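Local coordinates for protein Ta0487 (Thermoplasma acidophilum, PDB 3KBQ) that is of unknown function but belongs to the CinA family, its probable molybdopterin-binding domain making up this chain, at residues Asn30-His35 with Ser63-Ser68; Phe43-Met46 with Glu51-Trp54; Met79-Phe84 with Pro136-Ala141; Ala100-Lys105 with Lys117-Pro122; Ile148-Val153 with Glu158-Ala163. All coordinates share one frame; numbering follows the deposited sequence.

Contact 1. Residues Asn30-His35 with Ser63-Ser68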
# COMPACT_ATOMS: atom_id res chain seq x y z
N ASN B 30 5.20 6.99 10.41
CA ASN B 30 5.58 7.41 11.75
C ASN B 30 5.81 8.93 11.81
O ASN B 30 5.37 9.58 12.76
CB ASN B 30 6.84 6.65 12.23
CG ASN B 30 7.24 7.04 13.65
OD1 ASN B 30 6.50 6.82 14.61
ND2 ASN B 30 8.38 7.65 13.78
N PHE B 31 6.48 9.49 10.79
CA PHE B 31 6.75 10.93 10.71
C PHE B 31 5.43 11.70 10.72
O PHE B 31 5.29 12.65 11.48
CB PHE B 31 7.57 11.26 9.46
CG PHE B 31 7.89 12.75 9.28
CD1 PHE B 31 9.06 13.29 9.79
CD2 PHE B 31 7.04 13.57 8.54
CE1 PHE B 31 9.36 14.67 9.62
CE2 PHE B 31 7.34 14.96 8.37
CZ PHE B 31 8.50 15.48 8.92
N LEU B 32 4.47 11.26 9.91
CA LEU B 32 3.17 11.97 9.80
C LEU B 32 2.36 11.84 11.10
O LEU B 32 1.80 12.83 11.58
CB LEU B 32 2.35 11.44 8.63
CG LEU B 32 3.04 11.66 7.27
CD1 LEU B 32 2.30 10.92 6.18
CD2 LEU B 32 3.07 13.17 7.03
N THR B 33 2.30 10.62 11.63
CA THR B 33 1.68 10.35 12.94
C THR B 33 2.27 11.23 14.04
O THR B 33 1.52 11.83 14.87
CB THR B 33 1.82 8.86 13.36
OG1 THR B 33 1.20 8.05 12.38
CG2 THR B 33 1.09 8.55 14.74
N TYR B 34 3.59 11.31 14.05
CA TYR B 34 4.31 12.12 15.01
C TYR B 34 3.86 13.57 14.91
O TYR B 34 3.77 14.25 15.94
CB TYR B 34 5.82 12.05 14.77
CG TYR B 34 6.67 12.76 15.83
CD1 TYR B 34 6.99 12.13 17.05
CD2 TYR B 34 7.16 14.05 15.60
CE1 TYR B 34 7.79 12.79 18.03
CE2 TYR B 34 7.92 14.74 16.59
CZ TYR B 34 8.25 14.10 17.77
OH TYR B 34 9.04 14.77 18.68
N HIS B 35 3.54 14.06 13.70
CA HIS B 35 3.11 15.47 13.58
C HIS B 35 1.61 15.65 13.64
O HIS B 35 1.10 16.69 13.28
CB HIS B 35 3.69 16.12 12.33
CG HIS B 35 5.16 16.32 12.42
ND1 HIS B 35 6.06 15.41 11.91
CD2 HIS B 35 5.88 17.33 12.96
CE1 HIS B 35 7.29 15.86 12.13
NE2 HIS B 35 7.21 17.01 12.77
N SER B 63 -7.46 12.46 1.45
CA SER B 63 -6.54 13.14 2.34
C SER B 63 -6.13 14.52 1.79
O SER B 63 -6.18 14.75 0.59
CB SER B 63 -5.31 12.27 2.64
OG SER B 63 -4.61 12.03 1.46
N ASP B 64 -5.73 15.42 2.69
CA ASP B 64 -5.25 16.72 2.32
C ASP B 64 -3.73 16.81 2.23
O ASP B 64 -3.21 17.81 1.76
CB ASP B 64 -5.79 17.81 3.25
CG ASP B 64 -7.26 18.16 2.96
OD1 ASP B 64 -7.93 17.50 2.09
OD2 ASP B 64 -7.76 19.12 3.62
N LEU B 65 -3.03 15.76 2.63
CA LEU B 65 -1.58 15.72 2.48
C LEU B 65 -1.23 14.32 1.99
O LEU B 65 -1.67 13.32 2.59
CB LEU B 65 -0.86 15.97 3.80
CG LEU B 65 0.65 15.64 3.82
CD1 LEU B 65 1.44 16.55 2.87
CD2 LEU B 65 1.20 15.82 5.21
N VAL B 66 -0.47 14.26 0.91
CA VAL B 66 -0.12 12.99 0.28
C VAL B 66 1.39 12.95 0.16
O VAL B 66 2.01 13.91 -0.35
CB VAL B 66 -0.78 12.89 -1.14
CG1 VAL B 66 -0.33 11.64 -1.89
CG2 VAL B 66 -2.33 12.87 -0.99
N VAL B 67 2.02 11.88 0.67
CA VAL B 67 3.48 11.80 0.52
C VAL B 67 3.82 10.54 -0.23
O VAL B 67 3.32 9.45 0.15
CB VAL B 67 4.23 11.76 1.92
CG1 VAL B 67 5.76 11.76 1.72
CG2 VAL B 67 3.79 12.94 2.85
N SER B 68 4.58 10.64 -1.33
CA SER B 68 5.01 9.46 -2.10
C SER B 68 6.53 9.29 -2.00
O SER B 68 7.27 10.26 -1.80
CB SER B 68 4.64 9.53 -3.59
OG SER B 68 5.39 10.55 -4.26

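Contact 2. Residues Phe43-Met46 with Glu51-Trp54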
# COMPACT_ATOMS: atom_id res chain seq x y z
N PHE B 43 -0.68 3.13 -0.36
CA PHE B 43 -0.81 2.55 -1.70
C PHE B 43 0.57 2.10 -2.13
O PHE B 43 1.57 2.81 -1.89
CB PHE B 43 -1.28 3.62 -2.69
CG PHE B 43 -2.56 4.28 -2.32
CD1 PHE B 43 -3.74 3.80 -2.82
CD2 PHE B 43 -2.56 5.40 -1.45
CE1 PHE B 43 -4.97 4.44 -2.47
CE2 PHE B 43 -3.71 6.03 -1.10
CZ PHE B 43 -4.96 5.55 -1.61
N VAL B 44 0.64 0.94 -2.73
CA VAL B 44 1.88 0.50 -3.36
C VAL B 44 1.54 0.20 -4.80
O VAL B 44 0.63 -0.58 -5.11
CB VAL B 44 2.51 -0.73 -2.68
CG1 VAL B 44 3.91 -0.99 -3.27
CG2 VAL B 44 2.59 -0.51 -1.14
N VAL B 45 2.29 0.83 -5.69
CA VAL B 45 2.03 0.67 -7.09
C VAL B 45 3.31 0.41 -7.89
O VAL B 45 4.41 0.73 -7.44
CB VAL B 45 1.29 1.87 -7.69
CG1 VAL B 45 -0.16 1.99 -7.07
CG2 VAL B 45 2.14 3.19 -7.58
N MET B 46 3.13 -0.14 -9.08
CA MET B 46 4.22 -0.43 -10.02
C MET B 46 4.74 0.85 -10.65
O MET B 46 4.05 1.90 -10.66
CB MET B 46 3.68 -1.33 -11.18
CG MET B 46 3.34 -2.79 -10.72
SD MET B 46 2.71 -3.92 -12.06
CE MET B 46 1.39 -2.98 -12.58
N GLU B 51 -0.90 3.57 -13.17
CA GLU B 51 -1.07 3.06 -11.81
C GLU B 51 -0.68 4.12 -10.82
O GLU B 51 -1.31 4.28 -9.76
CB GLU B 51 -0.18 1.82 -11.57
CG GLU B 51 -0.63 0.61 -12.41
CD GLU B 51 -1.96 0.06 -11.92
OE1 GLU B 51 -1.99 -0.53 -10.83
OE2 GLU B 51 -2.98 0.25 -12.62
N ILE B 52 0.38 4.85 -11.16
CA ILE B 52 0.85 5.97 -10.32
C ILE B 52 -0.22 7.06 -10.28
O ILE B 52 -0.53 7.61 -9.18
CB ILE B 52 2.23 6.53 -10.85
CG1 ILE B 52 3.39 5.56 -10.53
CG2 ILE B 52 2.54 7.95 -10.24
CD1 ILE B 52 4.56 5.66 -11.53
N GLY B 53 -0.81 7.35 -11.45
CA GLY B 53 -1.85 8.36 -11.54
C GLY B 53 -3.06 7.98 -10.66
O GLY B 53 -3.66 8.86 -9.99
N TRP B 54 -3.45 6.69 -10.74
CA TRP B 54 -4.52 6.13 -9.92
C TRP B 54 -4.28 6.40 -8.42
O TRP B 54 -5.16 6.90 -7.74
CB TRP B 54 -4.80 4.63 -10.23
CG TRP B 54 -5.71 4.01 -9.22
CD1 TRP B 54 -7.11 4.10 -9.17
CD2 TRP B 54 -5.30 3.30 -8.05
NE1 TRP B 54 -7.55 3.46 -8.02
CE2 TRP B 54 -6.47 2.96 -7.33
CE3 TRP B 54 -4.05 2.91 -7.54
CZ2 TRP B 54 -6.43 2.24 -6.12
CZ3 TRP B 54 -4.01 2.17 -6.34
CH2 TRP B 54 -5.21 1.85 -5.65
O HOH W 1 0.37 -0.84 -9.64

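Contact 3. Residues Met79-Phe84 with Pro136-Ala141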
# COMPACT_ATOMS: atom_id res chain seq x y z
N MET B 79 9.29 7.01 -13.07
CA MET B 79 8.15 7.60 -13.80
C MET B 79 7.18 8.40 -12.91
O MET B 79 6.12 8.77 -13.39
CB MET B 79 7.26 6.50 -14.45
CG MET B 79 7.97 5.48 -15.32
SD MET B 79 6.77 4.34 -16.08
CE MET B 79 6.45 5.37 -17.38
N THR B 80 7.53 8.63 -11.65
CA THR B 80 6.56 9.09 -10.67
C THR B 80 6.08 10.53 -10.97
O THR B 80 4.89 10.79 -10.97
CB THR B 80 7.09 8.96 -9.24
OG1 THR B 80 7.30 7.56 -8.96
CG2 THR B 80 6.07 9.57 -8.20
N VAL B 81 7.02 11.43 -11.26
CA VAL B 81 6.68 12.82 -11.60
C VAL B 81 5.76 12.90 -12.82
O VAL B 81 4.74 13.61 -12.81
CB VAL B 81 7.97 13.70 -11.85
CG1 VAL B 81 7.56 15.17 -12.26
CG2 VAL B 81 8.75 13.74 -10.60
N GLU B 82 6.10 12.15 -13.85
CA GLU B 82 5.27 12.16 -15.04
C GLU B 82 3.88 11.58 -14.74
O GLU B 82 2.87 12.08 -15.24
CB GLU B 82 5.95 11.35 -16.16
CG GLU B 82 5.23 11.46 -17.52
CD GLU B 82 5.95 10.72 -18.66
OE1 GLU B 82 7.06 10.15 -18.47
OE2 GLU B 82 5.37 10.68 -19.76
N GLY B 83 3.82 10.48 -13.98
CA GLY B 83 2.52 9.92 -13.58
C GLY B 83 1.69 10.94 -12.80
O GLY B 83 0.49 11.04 -13.01
N PHE B 84 2.33 11.65 -11.88
CA PHE B 84 1.68 12.71 -11.13
C PHE B 84 1.17 13.85 -12.02
O PHE B 84 0.03 14.24 -11.89
CB PHE B 84 2.58 13.31 -10.05
CG PHE B 84 1.94 14.45 -9.33
CD1 PHE B 84 0.91 14.21 -8.41
CD2 PHE B 84 2.32 15.77 -9.58
CE1 PHE B 84 0.27 15.28 -7.73
CE2 PHE B 84 1.68 16.85 -8.90
CZ PHE B 84 0.66 16.58 -7.97
N PRO B 136 15.87 15.89 -7.40
CA PRO B 136 15.16 16.78 -6.47
C PRO B 136 13.85 16.13 -5.96
O PRO B 136 13.26 15.31 -6.68
CB PRO B 136 14.81 18.00 -7.33
CG PRO B 136 15.00 17.58 -8.73
CD PRO B 136 15.97 16.45 -8.75
N GLY B 137 13.42 16.48 -4.74
CA GLY B 137 12.04 16.21 -4.34
C GLY B 137 11.14 17.27 -4.95
O GLY B 137 11.62 18.25 -5.54
N LEU B 138 9.83 17.09 -4.83
CA LEU B 138 8.85 18.08 -5.27
C LEU B 138 7.82 18.32 -4.18
O LEU B 138 7.40 17.36 -3.53
CB LEU B 138 8.15 17.63 -6.56
CG LEU B 138 8.98 17.38 -7.83
CD1 LEU B 138 8.07 17.03 -9.02
CD2 LEU B 138 9.82 18.58 -8.18
N ILE B 139 7.43 19.58 -3.97
CA ILE B 139 6.25 19.90 -3.17
C ILE B 139 5.31 20.52 -4.16
O ILE B 139 5.71 21.42 -4.91
CB ILE B 139 6.45 21.01 -2.11
CG1 ILE B 139 7.81 20.91 -1.45
CG2 ILE B 139 5.30 21.07 -1.06
CD1 ILE B 139 8.52 22.31 -1.33
N CYS B 140 4.06 20.07 -4.14
CA CYS B 140 3.08 20.49 -5.10
C CYS B 140 1.86 20.93 -4.32
O CYS B 140 1.61 20.45 -3.18
CB CYS B 140 2.75 19.31 -6.00
SG CYS B 140 4.28 18.47 -6.58
N ALA B 141 1.11 21.85 -4.91
CA ALA B 141 -0.20 22.18 -4.33
C ALA B 141 -1.28 21.81 -5.37
O ALA B 141 -1.13 22.11 -6.56
CB ALA B 141 -0.27 23.65 -3.96

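Contact 4. Residues Ala100-Lys105 with Lys117-Pro122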
# COMPACT_ATOMS: atom_id res chain seq x y z
N ALA B 100 19.88 23.36 -13.53
CA ALA B 100 21.12 23.86 -12.92
C ALA B 100 21.59 23.02 -11.69
O ALA B 100 22.76 22.65 -11.64
CB ALA B 100 20.97 25.35 -12.54
N MET B 101 20.71 22.74 -10.74
CA MET B 101 21.05 21.85 -9.60
C MET B 101 21.73 20.58 -10.15
O MET B 101 22.85 20.22 -9.77
CB MET B 101 19.81 21.46 -8.78
CG MET B 101 18.78 22.60 -8.41
SD MET B 101 17.52 22.30 -7.07
CE MET B 101 16.73 20.75 -7.47
N ILE B 102 21.03 19.91 -11.08
CA ILE B 102 21.48 18.62 -11.61
C ILE B 102 22.86 18.61 -12.31
O ILE B 102 23.70 17.73 -12.03
CB ILE B 102 20.38 17.98 -12.48
CG1 ILE B 102 19.19 17.61 -11.57
CG2 ILE B 102 20.93 16.71 -13.18
CD1 ILE B 102 17.84 17.59 -12.23
N LYS B 103 23.08 19.57 -13.21
CA LYS B 103 24.36 19.71 -13.93
C LYS B 103 25.53 19.94 -12.97
O LYS B 103 26.62 19.40 -13.16
CB LYS B 103 24.30 20.87 -14.92
CG LYS B 103 23.56 20.55 -16.19
CD LYS B 103 23.26 21.82 -17.00
CE LYS B 103 22.62 21.45 -18.33
NZ LYS B 103 22.20 22.63 -19.13
N LYS B 104 25.28 20.75 -11.94
CA LYS B 104 26.26 21.00 -10.90
C LYS B 104 26.62 19.69 -10.20
O LYS B 104 27.78 19.38 -10.03
CB LYS B 104 25.71 22.02 -9.90
CG LYS B 104 26.75 23.01 -9.40
CD LYS B 104 27.73 23.43 -10.53
CE LYS B 104 28.47 24.72 -10.22
NZ LYS B 104 29.07 24.68 -8.85
N LYS B 105 25.61 18.90 -9.86
CA LYS B 105 25.85 17.62 -9.19
C LYS B 105 26.66 16.64 -10.03
O LYS B 105 27.48 15.88 -9.50
CB LYS B 105 24.55 16.96 -8.78
CG LYS B 105 23.97 17.53 -7.50
CD LYS B 105 22.62 16.92 -7.22
CE LYS B 105 22.06 17.39 -5.88
NZ LYS B 105 22.63 16.59 -4.71
N LYS B 117 15.79 14.42 -17.79
CA LYS B 117 14.34 14.37 -17.52
C LYS B 117 14.02 14.60 -16.04
O LYS B 117 12.89 14.97 -15.71
CB LYS B 117 13.64 13.13 -18.11
CG LYS B 117 13.80 11.83 -17.33
CD LYS B 117 12.62 11.60 -16.36
CE LYS B 117 13.04 10.93 -15.01
NZ LYS B 117 14.27 10.07 -15.08
N MET B 118 15.02 14.44 -15.15
CA MET B 118 14.79 14.74 -13.72
C MET B 118 14.49 16.21 -13.45
O MET B 118 13.98 16.53 -12.36
CB MET B 118 15.95 14.27 -12.79
CG MET B 118 16.12 12.76 -12.62
SD MET B 118 17.56 12.31 -11.58
CE MET B 118 18.87 13.39 -12.18
N ALA B 119 14.79 17.11 -14.39
CA ALA B 119 14.41 18.53 -14.24
C ALA B 119 13.03 18.88 -14.79
O ALA B 119 12.63 20.04 -14.72
CB ALA B 119 15.49 19.46 -14.86
N LYS B 120 12.33 17.90 -15.39
CA LYS B 120 11.02 18.13 -16.02
C LYS B 120 9.95 18.04 -14.91
O LYS B 120 9.88 17.06 -14.17
CB LYS B 120 10.78 17.12 -17.16
CG LYS B 120 11.45 17.40 -18.51
CD LYS B 120 10.55 18.32 -19.41
CE LYS B 120 10.60 18.01 -20.96
NZ LYS B 120 11.28 19.03 -21.92
N ILE B 121 9.15 19.09 -14.75
CA ILE B 121 8.30 19.26 -13.56
C ILE B 121 6.99 19.87 -14.06
O ILE B 121 7.04 20.63 -15.03
CB ILE B 121 9.02 20.21 -12.59
CG1 ILE B 121 9.84 19.45 -11.55
CG2 ILE B 121 8.11 21.14 -11.85
CD1 ILE B 121 10.95 20.36 -10.95
N PRO B 122 5.82 19.52 -13.46
CA PRO B 122 4.63 20.31 -13.82
C PRO B 122 4.59 21.67 -13.06
O PRO B 122 5.22 21.81 -12.02
CB PRO B 122 3.48 19.39 -13.40
CG PRO B 122 3.98 18.69 -12.22
CD PRO B 122 5.51 18.53 -12.41

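Contact 5. Residues Ile148-Val153 with Glu158-Ala163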
# COMPACT_ATOMS: atom_id res chain seq x y z
N ILE B 148 3.83 15.81 -1.51
CA ILE B 148 5.30 15.77 -1.38
C ILE B 148 5.79 14.51 -2.10
O ILE B 148 5.37 13.39 -1.74
CB ILE B 148 5.72 15.68 0.10
CG1 ILE B 148 5.21 16.90 0.90
CG2 ILE B 148 7.23 15.54 0.26
CD1 ILE B 148 6.20 18.02 0.91
N ILE B 149 6.66 14.66 -3.08
CA ILE B 149 7.08 13.53 -3.93
C ILE B 149 8.58 13.37 -3.68
O ILE B 149 9.35 14.32 -3.92
CB ILE B 149 6.73 13.82 -5.41
CG1 ILE B 149 5.21 13.95 -5.59
CG2 ILE B 149 7.32 12.73 -6.39
CD1 ILE B 149 4.83 14.49 -7.02
N LEU B 150 8.98 12.19 -3.16
CA LEU B 150 10.33 11.97 -2.62
C LEU B 150 11.01 10.83 -3.35
O LEU B 150 10.32 9.99 -3.94
CB LEU B 150 10.25 11.62 -1.14
CG LEU B 150 9.57 12.66 -0.23
CD1 LEU B 150 9.44 12.17 1.22
CD2 LEU B 150 10.40 13.92 -0.34
N PRO B 151 12.36 10.81 -3.36
CA PRO B 151 13.14 9.66 -3.89
C PRO B 151 12.89 8.44 -3.05
O PRO B 151 12.46 8.54 -1.89
CB PRO B 151 14.60 10.06 -3.68
CG PRO B 151 14.59 11.58 -3.57
CD PRO B 151 13.23 11.93 -2.97
N GLY B 152 13.19 7.27 -3.61
CA GLY B 152 12.92 6.02 -2.88
C GLY B 152 14.13 5.60 -2.06
O GLY B 152 14.04 4.73 -1.20
N VAL B 153 15.29 6.17 -2.35
CA VAL B 153 16.48 5.89 -1.51
C VAL B 153 16.26 6.42 -0.07
O VAL B 153 16.13 7.62 0.11
CB VAL B 153 17.73 6.53 -2.13
CG1 VAL B 153 18.97 6.38 -1.17
CG2 VAL B 153 18.00 5.86 -3.51
N GLU B 158 14.40 10.43 3.69
CA GLU B 158 14.34 10.88 5.09
C GLU B 158 14.94 12.28 5.26
O GLU B 158 14.34 13.12 5.95
CB GLU B 158 14.97 9.88 6.04
CG GLU B 158 14.30 8.49 5.91
CD GLU B 158 14.99 7.38 6.71
OE1 GLU B 158 15.94 7.65 7.46
OE2 GLU B 158 14.54 6.21 6.63
N ALA B 159 16.04 12.55 4.56
CA ALA B 159 16.64 13.87 4.58
C ALA B 159 15.67 14.92 4.05
O ALA B 159 15.48 15.95 4.68
CB ALA B 159 17.94 13.89 3.78
N LEU B 160 15.06 14.67 2.91
CA LEU B 160 14.14 15.66 2.31
C LEU B 160 12.84 15.84 3.12
O LEU B 160 12.32 16.96 3.27
CB LEU B 160 13.82 15.23 0.88
CG LEU B 160 14.85 15.50 -0.24
CD1 LEU B 160 14.63 14.53 -1.34
CD2 LEU B 160 14.66 16.84 -0.83
N LEU B 161 12.31 14.74 3.65
CA LEU B 161 11.10 14.82 4.45
C LEU B 161 11.34 15.70 5.68
O LEU B 161 10.52 16.59 5.99
CB LEU B 161 10.58 13.41 4.80
CG LEU B 161 9.20 13.37 5.44
CD1 LEU B 161 8.20 14.12 4.58
CD2 LEU B 161 8.74 11.88 5.67
N LYS B 162 12.48 15.48 6.33
CA LYS B 162 12.91 16.33 7.44
C LYS B 162 13.12 17.81 7.09
O LYS B 162 12.70 18.68 7.84
CB LYS B 162 14.09 15.70 8.21
CG LYS B 162 13.55 14.64 9.19
CD LYS B 162 14.58 13.80 9.94
CE LYS B 162 14.93 12.55 9.16
NZ LYS B 162 16.04 12.85 8.22
N ALA B 163 13.70 18.10 5.94
CA ALA B 163 13.82 19.46 5.42
C ALA B 163 12.47 20.15 5.10
O ALA B 163 12.40 21.39 5.03
CB ALA B 163 14.71 19.47 4.19

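Contact 1. Residues Asn30-His35 with Ser63-Ser68
L32, in the last turn of helix 23-34, stands over V67 of strand 65-69 with the two CA atoms 9.3 Å apart, a helix-to-sheet spacing that side chains alone must bridge. The forked end of L32 does this with one methyl for each partner. CD2 of L32 lies 3.7 Å from CD2 of L65, the two leucines crossing obliquely, while CD1 of L32 meets CG2 of V67 at 4.2 Å, tip to tip and looser. With CG beside the backbone N (chi1 -62°) and the chain extended beyond it (chi2 170°), the torsions turn both methyls toward the strand. Leucine suits this place because its branch comes late enough to span the gap; the beta-branched V67, short and stiff, suits a strand.

H35, the first residue to leave helical geometry, folds back on the last turn. Its ND1 donates to F31 O over 2.9 Å, from above the carbonyl plane, which is consistent with the imidazole lying with CE1 over one face of the F31 ring. NE2 of H35 is hydrogen-bonded to E165, a carboxylate that would tend to favour a protonated imidazole.

D64, just before the strand, makes a salt bridge with K145. The arrangement is that of an alpha/beta fold, a helix packed on one face of the mixed sheet: L65 and V67 lie beneath helix 23-34, with I168 of helix 165-168 also touching L65, and V66 faces the other side, against helix 49-62. L32 also rests on A6 of the adjacent strand 5-11.

Contact 2. Residues Phe43-Met46 with Glu51-Trp54
F43 and W54 meet in an offset edge-to-face stack at the strand-to-helix turn of a beta-alpha-beta crossover, where strand 38-45 passes into helix 49-62. The ring planes stand at 83°, with the edge of F43 turned toward the face of the W54 six-membered ring and the centroids 5.6 Å apart. F43 CD1 comes nearest, 3.7 Å from W54 CH2. With CG anti to the backbone N, chi1 169° directs the indole toward F43, and its length lets the six-membered ring reach it. V45 meets the same indole differently, its CG1 lying in the ring plane at the edge, 3.9 Å from W54 CZ3. The other methyl, CG2 of V45, turns to CG1 of I52 at 4.0 Å, so this compact branched residue wedges between two helix side chains. Shortening W54 to an alanine would probably cost F43 this edge-to-face partner and open a gap beside V45 CG1. W54 also makes a cation-pi contact with R41 of the second subunit, which forms a salt bridge with E51 OE1 as well. A water joins that carboxylate to the strand end: it accepts from M46 N at 2.9 Å and donates to E51 OE1 at 2.7 Å.

Contact 3. Residues Met79-Phe84 with Pro136-Ala141
F84, whose ring meets C140 across this contact, is held in helix 80-87 by, among others, the hydrogen bond from its N to T80 O, 2.8 Å long. The fold is an alpha/beta sandwich, and here the helix lies on one face of the mixed sheet, above strand 137-142. Both touching residues of the helix, V81 and F84, are three positions apart and so point to the same side; L138 and C140, two apart on the strand, likewise turn the same way and receive them.

V81 straddles the end of L138: its CG2 stands 3.7 Å from L138 CD1, and its CG1 is only slightly farther, at 3.8 Å, so one leucine methyl sits against both arms of the valine. The two side chains cross at about a right angle. A short branched residue fits on the helix here because the leucine supplies the reach, its CG beside the backbone N and its end extended.

The F84 and C140 pair is a sulfur-aromatic contact. F84 carries its ring out from the helix with CG anti to the backbone N (chi1 177°), presenting the CE2 corner. The sulfur lies 4.7 Å from the ring centroid and 44° off the ring normal, an oblique approach. A large, flat, polarisable ring suits a place beside a sulfur tethered by its disulfide to C125 of the outermost strand 125-128. F56 of helix 49-62 meets the same ring edge-to-face. At the corner itself, F84 CE2 is 3.8 Å from C140 SG and 4.0 Å from C140 CB.

Contact 4. Residues Ala100-Lys105 with Lys117-Pro122
The peptide linking M118 to A119 is the flat group of this contact, and the CD1 methyl of I102 sits over one of its faces, 3.8 Å from M118 C and just as far from A119 N. No aromatic ring takes part. The methyl is flanked by the two side chains that leave this peptide, with M118 CB 3.9 Å and A119 CB 4.0 Å from I102 CD1. A single methyl thus rests in a shallow seat formed by backbone and two beta carbons.

I102 belongs to helix 96-106, and its CG1 arm, set beside the backbone N and extended at chi2 (153°), carries CD1 to that seat. The other branch, CG2, anti to the backbone N, is touched by M118 CE at 4.0 Å. Isoleucine fits because its two arms diverge, one for the peptide and one for the methionine. M118 can serve both because its chain, bent at chi3 (-44°), curls round so that its two ends, CB and CE, meet different branches of I102. A119 is small enough to let the helix come close, its CA lying 7.5 Å from that of I102; it also packs on A98 and L99 of that helix.

The 117-119 segment is a 3-10 turn leading into the short strand 120-121, which pairs with strand 93-94. L111 packs on I102, and Y106 on M118. With no hydrogen bond or charge crossing between the two segments, the contact here rests on van der Waals packing and exclusion of water.

Contact 5. Residues Ile148-Val153 with Glu158-Ala163
L150 and P151 on one side and L160 and L161 on the other form the first shell of this contact, all four buried and all apolar. L150, at the end of strand 145-150, divides its methyls between the two helical leucines. Its CD2 lies 3.9 Å from L160 CB, the two side chains running past each other in opposite directions; its CD1 is 4.0 Å from L161 CB and 4.1 Å from L161 CD1, this time crossing at about a right angle. L160 in turn goes on beyond L150 to the proline, where its CD1 stands 3.4 Å from P151 CD, tighter than ordinary van der Waals contact, and 3.7 Å from P151 CG.

Torsions explain how neighbouring leucines cover different targets. L160 keeps CG beside its backbone N (chi1 -79°), whereas L161 swings CG anti to it (chi1 -170°), which sends its end toward the next helix. Leucine fits all three of these places because its two methyls can meet two partners at once, as those of L150 do, while P151, a rigid ring at the point where the strand ends, gives L160 a fixed surface.

The backbone of L150 pairs with S68 of strand 65-69 and with G70 just beyond it, and G152 O accepts from N24 ND2. The turn 151-153 then reverses the chain into helix 154-163, giving a beta-alpha unit folded back on itself. That helix packs beside helix 23-34, where F27 and F31 touch L161, and L150 rests on V67 of the parallel neighbouring strand 65-69.

All five contacts are buried, but their places differ. Contacts 1, 2, 3 and 5 each set a helix on the same mixed sheet, contacts 1 and 5 on one face and 2 and 3 on the other; contact 4, about 26 Å from contact 1 centre to centre, joins a helix to a 3-10 turn. Contact 3 is the most central, its C140 disulfide-bonded to C125, which probably stiffens the strand pair. Contact 2, at this chain's outermost strand, adds aromatic stacking, water and charge where the sheet runs on into the second subunit. Contacts 1 and 5 are aliphatic and share the hydrogen bonding of strands 65-69 and 145-150; contact 4 sets a methyl on a peptide face and a methionine.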